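CrtC domain-containing protein (Fusarium vanettenii 77-13-4, PDB 7A0Q) is a kievitone hydratase, a lyase that probably detoxifies the plant isoflavonoid kievitone by adding water to it. Local coordinates at residues F166-E170 with G171-E175. Sequence-based numbering, arbitrary orientation.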
ATOM      1  N   PHE A 166     -10.196  12.015   4.827  1.00 13.15           N
ATOM      2  CA  PHE A 166     -11.569  11.506   4.771  1.00 12.36           C
ATOM      3  C   PHE A 166     -11.916  10.876   6.120  1.00 13.97           C
ATOM      4  O   PHE A 166     -11.054  10.682   6.983  1.00 13.61           O
ATOM      5  CB  PHE A 166     -11.765  10.523   3.596  1.00 12.68           C
ATOM      6  CG  PHE A 166     -10.948   9.251   3.683  1.00 13.78           C
ATOM      7  CD1 PHE A 166      -9.657   9.200   3.157  1.00 13.23           C
ATOM      8  CD2 PHE A 166     -11.486   8.086   4.237  1.00 15.06           C
ATOM      9  CE1 PHE A 166      -8.912   8.025   3.209  1.00 16.27           C
ATOM     10  CE2 PHE A 166     -10.748   6.916   4.291  1.00 15.34           C
ATOM     11  CZ  PHE A 166      -9.447   6.879   3.771  1.00 14.03           C
ATOM     12  N   GLN A 167     -13.208  10.586   6.305  1.00 14.53           N
ATOM     13  CA  GLN A 167     -13.684  10.005   7.559  1.00 15.49           C
ATOM     14  C   GLN A 167     -13.329   8.519   7.636  1.00 13.58           C
ATOM     15  O   GLN A 167     -13.608   7.756   6.707  1.00 14.31           O
ATOM     16  CB  GLN A 167     -15.197  10.199   7.687  1.00 14.98           C
ATOM     17  CG  GLN A 167     -15.741   9.834   9.064  1.00 16.60           C
ATOM     18  CD  GLN A 167     -15.652  10.987  10.038  1.00 20.23           C
ATOM     19  OE1 GLN A 167     -15.050  12.018   9.734  1.00 18.92           O
ATOM     20  NE2 GLN A 167     -16.274  10.834  11.211  1.00 21.70           N
ATOM     21  N   PHE A 168     -12.715   8.106   8.751  1.00 15.42           N
ATOM     22  CA  PHE A 168     -12.136   6.762   8.884  1.00 16.12           C
ATOM     23  C   PHE A 168     -12.329   6.316  10.325  1.00 19.62           C
ATOM     24  O   PHE A 168     -11.584   6.738  11.215  1.00 21.11           O
ATOM     25  CB  PHE A 168     -10.658   6.779   8.507  1.00 15.01           C
ATOM     26  CG  PHE A 168      -9.994   5.421   8.483  1.00 16.87           C
ATOM     27  CD1 PHE A 168     -10.282   4.510   7.491  1.00 17.28           C
ATOM     28  CD2 PHE A 168      -9.035   5.086   9.435  1.00 21.29           C
ATOM     29  CE1 PHE A 168      -9.663   3.276   7.443  1.00 18.53           C
ATOM     30  CE2 PHE A 168      -8.394   3.849   9.393  1.00 19.35           C
ATOM     31  CZ  PHE A 168      -8.714   2.943   8.394  1.00 17.54           C
ATOM     32  N   GLY A 169     -13.317   5.460  10.548  1.00 19.63           N
ATOM     33  CA  GLY A 169     -13.701   5.133  11.905  1.00 26.38           C
ATOM     34  C   GLY A 169     -14.495   6.267  12.515  1.00 21.81           C
ATOM     35  O   GLY A 169     -15.255   6.947  11.817  1.00 24.06           O
ATOM     36  N   GLU A 170     -14.300   6.509  13.809  1.00 21.42           N
ATOM     37  CA  GLU A 170     -15.063   7.549  14.486  1.00 20.07           C
ATOM     38  C   GLU A 170     -14.586   8.956  14.152  1.00 28.10           C
ATOM     39  O   GLU A 170     -15.307   9.919  14.437  1.00 37.37           O
ATOM     40  CB  GLU A 170     -15.021   7.325  15.999  1.00 25.23           C
ATOM     41  CG  GLU A 170     -16.211   7.937  16.717  1.00 30.61           C
ATOM     42  CD  GLU A 170     -16.148   7.769  18.228  1.00 41.38           C
ATOM     43  OE1 GLU A 170     -15.050   7.505  18.765  1.00 44.73           O
ATOM     44  OE2 GLU A 170     -17.206   7.913  18.874  1.00 47.41           O
ATOM     45  N   GLY A 171     -13.422   9.101  13.524  1.00 22.43           N
ATOM     46  CA  GLY A 171     -12.878  10.414  13.225  1.00 21.44           C
ATOM     47  C   GLY A 171     -12.212  10.474  11.864  1.00 20.72           C
ATOM     48  O   GLY A 171     -12.671   9.832  10.913  1.00 21.00           O
ATOM     49  N   LEU A 172     -11.127  11.233  11.764  1.00 18.09           N
ATOM     50  CA  LEU A 172     -10.499  11.550  10.489  1.00 18.39           C
ATOM     51  C   LEU A 172      -9.243  10.718  10.256  1.00 15.50           C
ATOM     52  O   LEU A 172      -8.547  10.324  11.196  1.00 18.02           O
ATOM     53  CB  LEU A 172     -10.146  13.038  10.437  1.00 20.80           C
ATOM     54  CG  LEU A 172     -11.359  13.944  10.639  1.00 21.48           C
ATOM     55  CD1 LEU A 172     -10.911  15.358  10.987  1.00 28.16           C
ATOM     56  CD2 LEU A 172     -12.220  13.919   9.392  1.00 20.59           C
ATOM     57  N   THR A 173      -8.975  10.431   8.985  1.00 13.89           N
ATOM     58  CA  THR A 173      -7.655   9.989   8.573  1.00 14.51           C
ATOM     59  C   THR A 173      -7.111  10.949   7.527  1.00 13.43           C
ATOM     60  O   THR A 173      -7.853  11.661   6.845  1.00 14.17           O
ATOM     61  CB  THR A 173      -7.654   8.552   8.022  1.00 15.28           C
ATOM     62  OG1 THR A 173      -6.300   8.059   7.989  1.00 16.55           O
ATOM     63  CG2 THR A 173      -8.234   8.493   6.612  1.00 15.06           C
ATOM     64  N   TRP A 174      -5.785  10.976   7.441  1.00 12.60           N
ATOM     65  CA  TRP A 174      -5.065  11.721   6.416  1.00 14.55           C
ATOM     66  C   TRP A 174      -4.198  10.716   5.689  1.00 13.38           C
ATOM     67  O   TRP A 174      -3.504   9.934   6.335  1.00 14.47           O
ATOM     68  CB  TRP A 174      -4.193  12.829   7.030  1.00 12.57           C
ATOM     69  CG  TRP A 174      -5.000  13.926   7.642  1.00 15.07           C
ATOM     70  CD1 TRP A 174      -5.372  15.093   7.051  1.00 15.25           C
ATOM     71  CD2 TRP A 174      -5.549  13.945   8.962  1.00 21.20           C
ATOM     72  NE1 TRP A 174      -6.132  15.848   7.923  1.00 18.31           N
ATOM     73  CE2 TRP A 174      -6.250  15.162   9.104  1.00 21.00           C
ATOM     74  CE3 TRP A 174      -5.522  13.047  10.037  1.00 23.45           C
ATOM     75  CZ2 TRP A 174      -6.915  15.510  10.284  1.00 23.67           C
ATOM     76  CZ3 TRP A 174      -6.189  13.394  11.211  1.00 27.57           C
ATOM     77  CH2 TRP A 174      -6.872  14.617  11.320  1.00 26.29           C
ATOM     78  N   GLU A 175      -4.274  10.701   4.356  1.00 11.72           N
ATOM     79  CA  GLU A 175      -3.572   9.666   3.605  1.00 12.96           C
ATOM     80  C   GLU A 175      -3.179  10.174   2.224  1.00 12.55           C
ATOM     81  O   GLU A 175      -4.008  10.746   1.512  1.00 14.65           O
ATOM     82  CB  GLU A 175      -4.449   8.407   3.464  1.00 12.18           C
ATOM     83  CG  GLU A 175      -3.753   7.250   2.708  1.00 15.18           C
ATOM     84  CD  GLU A 175      -4.729   6.220   2.138  1.00 14.49           C
ATOM     85  OE1 GLU A 175      -5.959   6.473   2.128  1.00 14.39           O
ATOM     86  OE2 GLU A 175      -4.267   5.161   1.668  1.00 14.21           O
TER
HETATM   87  O   HOH W   1      -8.849   7.897  11.817  1.00 34.32           O
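Thr173 lays its methyl over the ring of Phe166, CG2 standing 3.5 Å from the ring centroid and 14° off the normal, a close CH-pi contact. The Phe166 ring reaches that methyl because CG sits between its own backbone N and carbonyl carbon (chi1 64°), which folds the ring alongside the threonine. On the same face Phe168 presses its CB against Thr173 CG2 at 3.5 Å. A branched residue suits this place, since its hydroxyl can serve a polar partner while the methyl covers the Phe166 ring: OG1 is hydrogen-bonded to Gln208 and to the carbonyl of Trp209. At the edge of the Phe166 ring, in its plane, Glu175 OE1 lies 3.5 Å from Phe166 CE1, where the faintly positive ring hydrogens would probably suit a carboxylate oxygen. Gln167, whose chain bends at chi2, folds back over the backbone, its CD 3.3 Å from Gly171 O, and brings OE1 into van der Waals contact with the Leu172 CD2 methyl.

These residues close a tight beta hairpin of the CrtC N-terminal lipocalin domain, joining strands 158-168 and 171-189 through a type II' turn from Phe168 to Gly171. Gly169 takes the turn's first corner with a positive phi of 76°, which a residue without a side chain reaches easily. Across the turn Phe168 N donates to Gly171 O at 2.8 Å, while Phe168 O accepts a bond from a water. Beyond it Phe166 and Thr173 form an antiparallel hydrogen-bonded pair, Thr173 N giving an almost straight bond to Phe166 O at 2.9 Å. Farther out, Trp236 of the following eight-stranded barrel donates its indole N-H to Glu175 OE1 and packs against both phenylalanine rings, while Phe249 meets Phe166 and Phe238 meets Phe168 edge-to-face.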